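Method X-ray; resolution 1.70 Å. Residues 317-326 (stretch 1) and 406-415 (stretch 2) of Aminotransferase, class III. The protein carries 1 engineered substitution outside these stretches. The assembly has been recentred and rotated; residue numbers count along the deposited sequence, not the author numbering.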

ATOM      1  N   ASP C 317     -12.645 -18.396  17.681  1.00 25.96           N
ATOM      2  CA  ASP C 317     -13.993 -18.219  17.139  1.00 25.85           C
ATOM      3  C   ASP C 317     -14.433 -16.774  17.332  1.00 25.65           C
ATOM      4  O   ASP C 317     -15.469 -16.487  17.936  1.00 24.47           O
ATOM      5  CB  ASP C 317     -14.989 -19.171  17.818  1.00 28.81           C
ATOM      6  CG  ASP C 317     -16.386 -19.084  17.214  1.00 30.66           C
ATOM      7  OD1 ASP C 317     -16.500 -18.731  16.020  1.00 29.44           O
ATOM      8  OD2 ASP C 317     -17.375 -19.387  17.926  1.00 32.75           O
ATOM      9  N   LEU C 318     -13.626 -15.858  16.814  1.00 24.00           N
ATOM     10  CA  LEU C 318     -13.928 -14.446  16.942  1.00 23.76           C
ATOM     11  C   LEU C 318     -15.149 -14.059  16.114  1.00 23.25           C
ATOM     12  O   LEU C 318     -15.760 -13.023  16.354  1.00 22.97           O
ATOM     13  CB  LEU C 318     -12.700 -13.608  16.552  1.00 23.57           C
ATOM     14  CG  LEU C 318     -11.493 -13.787  17.486  1.00 23.71           C
ATOM     15  CD1 LEU C 318     -10.389 -12.831  17.085  1.00 22.19           C
ATOM     16  CD2 LEU C 318     -11.901 -13.526  18.932  1.00 24.23           C
ATOM     17  N   THR C 319     -15.513 -14.893  15.146  1.00 23.12           N
ATOM     18  CA  THR C 319     -16.692 -14.618  14.333  1.00 23.95           C
ATOM     19  C   THR C 319     -17.905 -14.799  15.249  1.00 24.34           C
ATOM     20  O   THR C 319     -18.845 -13.996  15.237  1.00 23.78           O
ATOM     21  CB  THR C 319     -16.795 -15.595  13.147  1.00 25.71           C
ATOM     22  OG1 THR C 319     -15.677 -15.404  12.264  1.00 25.43           O
ATOM     23  CG2 THR C 319     -18.084 -15.365  12.380  1.00 26.06           C
ATOM     24  N   GLY C 320     -17.861 -15.856  16.058  1.00 25.23           N
ATOM     25  CA  GLY C 320     -18.940 -16.126  16.993  1.00 25.39           C
ATOM     26  C   GLY C 320     -18.945 -15.085  18.094  1.00 25.68           C
ATOM     27  O   GLY C 320     -20.002 -14.682  18.582  1.00 25.82           O
ATOM     28  N   ALA C 321     -17.750 -14.646  18.481  1.00 25.26           N
ATOM     29  CA  ALA C 321     -17.593 -13.640  19.518  1.00 25.50           C
ATOM     30  C   ALA C 321     -18.203 -12.324  19.057  1.00 24.45           C
ATOM     31  O   ALA C 321     -18.843 -11.627  19.837  1.00 25.11           O
ATOM     32  CB  ALA C 321     -16.110 -13.445  19.844  1.00 26.09           C
ATOM     33  N   ALA C 322     -17.997 -11.991  17.785  1.00 24.96           N
ATOM     34  CA  ALA C 322     -18.530 -10.758  17.224  1.00 24.65           C
ATOM     35  C   ALA C 322     -20.054 -10.745  17.309  1.00 25.51           C
ATOM     36  O   ALA C 322     -20.665  -9.696  17.516  1.00 22.37           O
ATOM     37  CB  ALA C 322     -18.081 -10.604  15.770  1.00 25.46           C
ATOM     38  N   LYS C 323     -20.666 -11.915  17.148  1.00 24.66           N
ATOM     39  CA  LYS C 323     -22.119 -12.025  17.222  1.00 27.66           C
ATOM     40  C   LYS C 323     -22.610 -11.712  18.633  1.00 27.19           C
ATOM     41  O   LYS C 323     -23.506 -10.888  18.825  1.00 27.44           O
ATOM     42  CB  LYS C 323     -22.564 -13.442  16.839  1.00 30.44           C
ATOM     43  CG  LYS C 323     -22.209 -13.850  15.419  1.00 34.79           C
ATOM     44  CD  LYS C 323     -22.637 -15.285  15.123  1.00 39.33           C
ATOM     45  CE  LYS C 323     -24.150 -15.440  15.168  1.00 42.68           C
ATOM     46  NZ  LYS C 323     -24.830 -14.580  14.153  1.00 45.65           N
ATOM     47  N   GLU C 324     -22.009 -12.375  19.614  1.00 27.42           N
ATOM     48  CA  GLU C 324     -22.381 -12.205  21.016  1.00 28.69           C
ATOM     49  C   GLU C 324     -22.086 -10.799  21.547  1.00 27.22           C
ATOM     50  O   GLU C 324     -22.960 -10.137  22.108  1.00 25.62           O
ATOM     51  CB  GLU C 324     -21.650 -13.252  21.863  1.00 32.67           C
ATOM     52  CG  GLU C 324     -22.067 -13.296  23.323  1.00 38.47           C
ATOM     53  CD  GLU C 324     -21.423 -14.450  24.070  1.00 42.15           C
ATOM     54  OE1 GLU C 324     -21.559 -15.600  23.604  1.00 44.91           O
ATOM     55  OE2 GLU C 324     -20.786 -14.211  25.122  1.00 45.29           O
ATOM     56  N   ARG C 325     -20.852 -10.345  21.368  1.00 25.26           N
ATOM     57  CA  ARG C 325     -20.457  -9.022  21.836  1.00 24.78           C
ATOM     58  C   ARG C 325     -21.172  -7.920  21.053  1.00 24.60           C
ATOM     59  O   ARG C 325     -21.480  -6.856  21.601  1.00 24.56           O
ATOM     60  CB  ARG C 325     -18.939  -8.869  21.714  1.00 25.39           C
ATOM     61  CG  ARG C 325     -18.143  -9.859  22.560  1.00 25.01           C
ATOM     62  CD  ARG C 325     -18.129  -9.458  24.032  1.00 26.88           C
ATOM     63  NE  ARG C 325     -19.422  -9.633  24.688  1.00 26.60           N
ATOM     64  CZ  ARG C 325     -19.929 -10.811  25.042  1.00 27.24           C
ATOM     65  NH1 ARG C 325     -19.250 -11.925  24.805  1.00 27.20           N
ATOM     66  NH2 ARG C 325     -21.114 -10.873  25.635  1.00 28.07           N
ATOM     67  N   GLY C 326     -21.431  -8.180  19.772  1.00 24.05           N
ATOM     68  CA  GLY C 326     -22.123  -7.210  18.939  1.00 24.10           C
ATOM     69  C   GLY C 326     -23.543  -7.006  19.436  1.00 23.58           C
ATOM     70  O   GLY C 326     -24.042  -5.880  19.491  1.00 22.50           O
ATOM     71  N   PRO C 406     -12.318  -4.374  18.954  1.00 21.72           N
ATOM     72  CA  PRO C 406     -11.746  -5.660  18.545  1.00 21.18           C
ATOM     73  C   PRO C 406     -12.709  -6.812  18.817  1.00 22.15           C
ATOM     74  O   PRO C 406     -13.413  -6.816  19.830  1.00 23.90           O
ATOM     75  CB  PRO C 406     -10.480  -5.756  19.391  1.00 21.68           C
ATOM     76  CG  PRO C 406     -10.062  -4.321  19.515  1.00 21.22           C
ATOM     77  CD  PRO C 406     -11.374  -3.622  19.801  1.00 21.60           C
ATOM     78  N   LEU C 407     -12.733  -7.784  17.910  1.00 23.29           N
ATOM     79  CA  LEU C 407     -13.607  -8.944  18.031  1.00 23.51           C
ATOM     80  C   LEU C 407     -13.320  -9.752  19.294  1.00 25.03           C
ATOM     81  O   LEU C 407     -14.135 -10.573  19.719  1.00 24.86           O
ATOM     82  CB  LEU C 407     -13.451  -9.831  16.792  1.00 25.41           C
ATOM     83  CG  LEU C 407     -14.256  -9.438  15.547  1.00 28.35           C
ATOM     84  CD1 LEU C 407     -14.254  -7.937  15.364  1.00 27.36           C
ATOM     85  CD2 LEU C 407     -13.702 -10.154  14.320  1.00 25.10           C
ATOM     86  N   SER C 408     -12.156  -9.503  19.882  1.00 24.20           N
ATOM     87  CA  SER C 408     -11.719 -10.179  21.101  1.00 24.60           C
ATOM     88  C   SER C 408     -12.125  -9.445  22.383  1.00 25.05           C
ATOM     89  O   SER C 408     -11.769  -9.864  23.486  1.00 24.87           O
ATOM     90  CB  SER C 408     -10.198 -10.333  21.058  1.00 25.14           C
ATOM     91  OG  SER C 408      -9.600  -9.106  20.670  1.00 26.30           O
ATOM     92  N   ILE C 409     -12.866  -8.351  22.247  1.00 25.10           N
ATOM     93  CA  ILE C 409     -13.294  -7.575  23.412  1.00 25.07           C
ATOM     94  C   ILE C 409     -14.143  -8.441  24.344  1.00 24.93           C
ATOM     95  O   ILE C 409     -14.911  -9.282  23.882  1.00 25.68           O
ATOM     96  CB  ILE C 409     -14.099  -6.331  22.974  1.00 24.64           C
ATOM     97  CG1 ILE C 409     -14.392  -5.440  24.179  1.00 23.74           C
ATOM     98  CG2 ILE C 409     -15.394  -6.760  22.283  1.00 24.92           C
ATOM     99  CD1 ILE C 409     -14.938  -4.078  23.796  1.00 25.27           C
ATOM    100  N   THR C 410     -13.993  -8.244  25.652  1.00 25.54           N
ATOM    101  CA  THR C 410     -14.757  -9.027  26.628  1.00 26.95           C
ATOM    102  C   THR C 410     -16.085  -8.352  26.958  1.00 26.66           C
ATOM    103  O   THR C 410     -16.290  -7.180  26.643  1.00 27.09           O
ATOM    104  CB  THR C 410     -13.975  -9.211  27.952  1.00 26.42           C
ATOM    105  OG1 THR C 410     -13.825  -7.942  28.599  1.00 27.05           O
ATOM    106  CG2 THR C 410     -12.597  -9.798  27.684  1.00 28.71           C
ATOM    107  N   ALA C 411     -16.990  -9.096  27.591  1.00 26.60           N
ATOM    108  CA  ALA C 411     -18.287  -8.545  27.968  1.00 26.88           C
ATOM    109  C   ALA C 411     -18.100  -7.355  28.904  1.00 27.08           C
ATOM    110  O   ALA C 411     -18.769  -6.331  28.764  1.00 24.59           O
ATOM    111  CB  ALA C 411     -19.136  -9.619  28.646  1.00 28.36           C
ATOM    112  N   ALA C 412     -17.183  -7.488  29.857  1.00 27.65           N
ATOM    113  CA  ALA C 412     -16.925  -6.412  30.803  1.00 28.48           C
ATOM    114  C   ALA C 412     -16.398  -5.180  30.076  1.00 26.21           C
ATOM    115  O   ALA C 412     -16.765  -4.049  30.404  1.00 24.66           O
ATOM    116  CB  ALA C 412     -15.924  -6.869  31.862  1.00 30.13           C
ATOM    117  N   GLU C 413     -15.538  -5.402  29.084  1.00 25.86           N
ATOM    118  CA  GLU C 413     -14.974  -4.293  28.319  1.00 24.68           C
ATOM    119  C   GLU C 413     -16.043  -3.618  27.451  1.00 24.54           C
ATOM    120  O   GLU C 413     -15.968  -2.418  27.191  1.00 23.96           O
ATOM    121  CB  GLU C 413     -13.790  -4.791  27.477  1.00 26.30           C
ATOM    122  CG  GLU C 413     -12.682  -5.401  28.347  1.00 25.88           C
ATOM    123  CD  GLU C 413     -11.526  -5.987  27.560  1.00 28.35           C
ATOM    124  OE1 GLU C 413     -11.750  -6.499  26.440  1.00 27.97           O
ATOM    125  OE2 GLU C 413     -10.386  -5.955  28.078  1.00 27.36           O
ATOM    126  N   VAL C 414     -17.044  -4.378  27.008  1.00 24.68           N
ATOM    127  CA  VAL C 414     -18.120  -3.785  26.219  1.00 24.77           C
ATOM    128  C   VAL C 414     -18.891  -2.825  27.134  1.00 25.54           C
ATOM    129  O   VAL C 414     -19.272  -1.728  26.726  1.00 24.36           O
ATOM    130  CB  VAL C 414     -19.093  -4.860  25.653  1.00 25.82           C
ATOM    131  CG1 VAL C 414     -20.365  -4.193  25.127  1.00 26.39           C
ATOM    132  CG2 VAL C 414     -18.429  -5.622  24.521  1.00 24.72           C
ATOM    133  N   ASP C 415     -19.109  -3.228  28.384  1.00 26.97           N
ATOM    134  CA  ASP C 415     -19.817  -2.359  29.317  1.00 28.01           C
ATOM    135  C   ASP C 415     -18.988  -1.112  29.613  1.00 27.86           C
ATOM    136  O   ASP C 415     -19.533  -0.021  29.770  1.00 27.61           O
ATOM    137  CB  ASP C 415     -20.144  -3.097  30.620  1.00 30.67           C
ATOM    138  CG  ASP C 415     -21.248  -4.121  30.445  1.00 32.95           C
ATOM    139  OD1 ASP C 415     -22.201  -3.844  29.685  1.00 33.99           O
ATOM    140  OD2 ASP C 415     -21.173  -5.196  31.072  1.00 35.33           O
TER

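Stretch 2 enters the contact through a turn and leaves it as a helix. Pro-406 opens a type I beta turn that ends at Ile-409, closed by Ile-409 N to Pro-406 O at 2.9 Å. Pro-406 itself does not touch stretch 1.

Leu-407 points toward the helix of stretch 1 and packs against successive turns of it. Leu-407 CB lies 3.9 Å from Leu-318 CB, and Leu-407 CG lies 4.0 Å from Ala-322 CB. Its carbonyl also faces the helix: Leu-407 O is 3.5 Å from Ala-321 CB and 3.8 Å from Leu-318 CD2. Both are contacts of a carbonyl oxygen with a methyl carbon, and neither is a hydrogen bond. Here the backbones come close: Leu-407 CA lies 5.3 Å from Ala-322 CA.

Ser-408 points away overall, yet Ser-408 CA is 4.0 Å from Leu-318 CD2. Ile-409 meets Arg-325. Ile-409 O is 3.2 Å from Arg-325 CD, and Ile-409 CG2 is 4.2 Å from Arg-325 CG.

Thr-410 caps the next helix. Thr-410 OG1 accepts from Glu-413 N at 3.1 Å, while Thr-410 N donates to Glu-413 OE1 at 2.9 Å. The position of Thr-410 OG1 is less certain in the model. Toward stretch 1, Thr-410 C lies 3.7 Å from Arg-325 CD.

Ala-411 CA sits over one face of the Arg-325 guanidinium, 3.6 Å from Arg-325 NE. The arginine is also held within its own stretch by a salt bridge, Arg-325 NH1 to Glu-324 OE2 at 2.8 Å. One helical turn after Thr-410, Val-414 points toward stretch 1, and Val-414 CG2 lies 3.9 Å from Arg-325 CD, near the plane of the guanidinium.

No hydrogen bond crosses between the stretches. The contact rests on packing and buries 392 Å² in total.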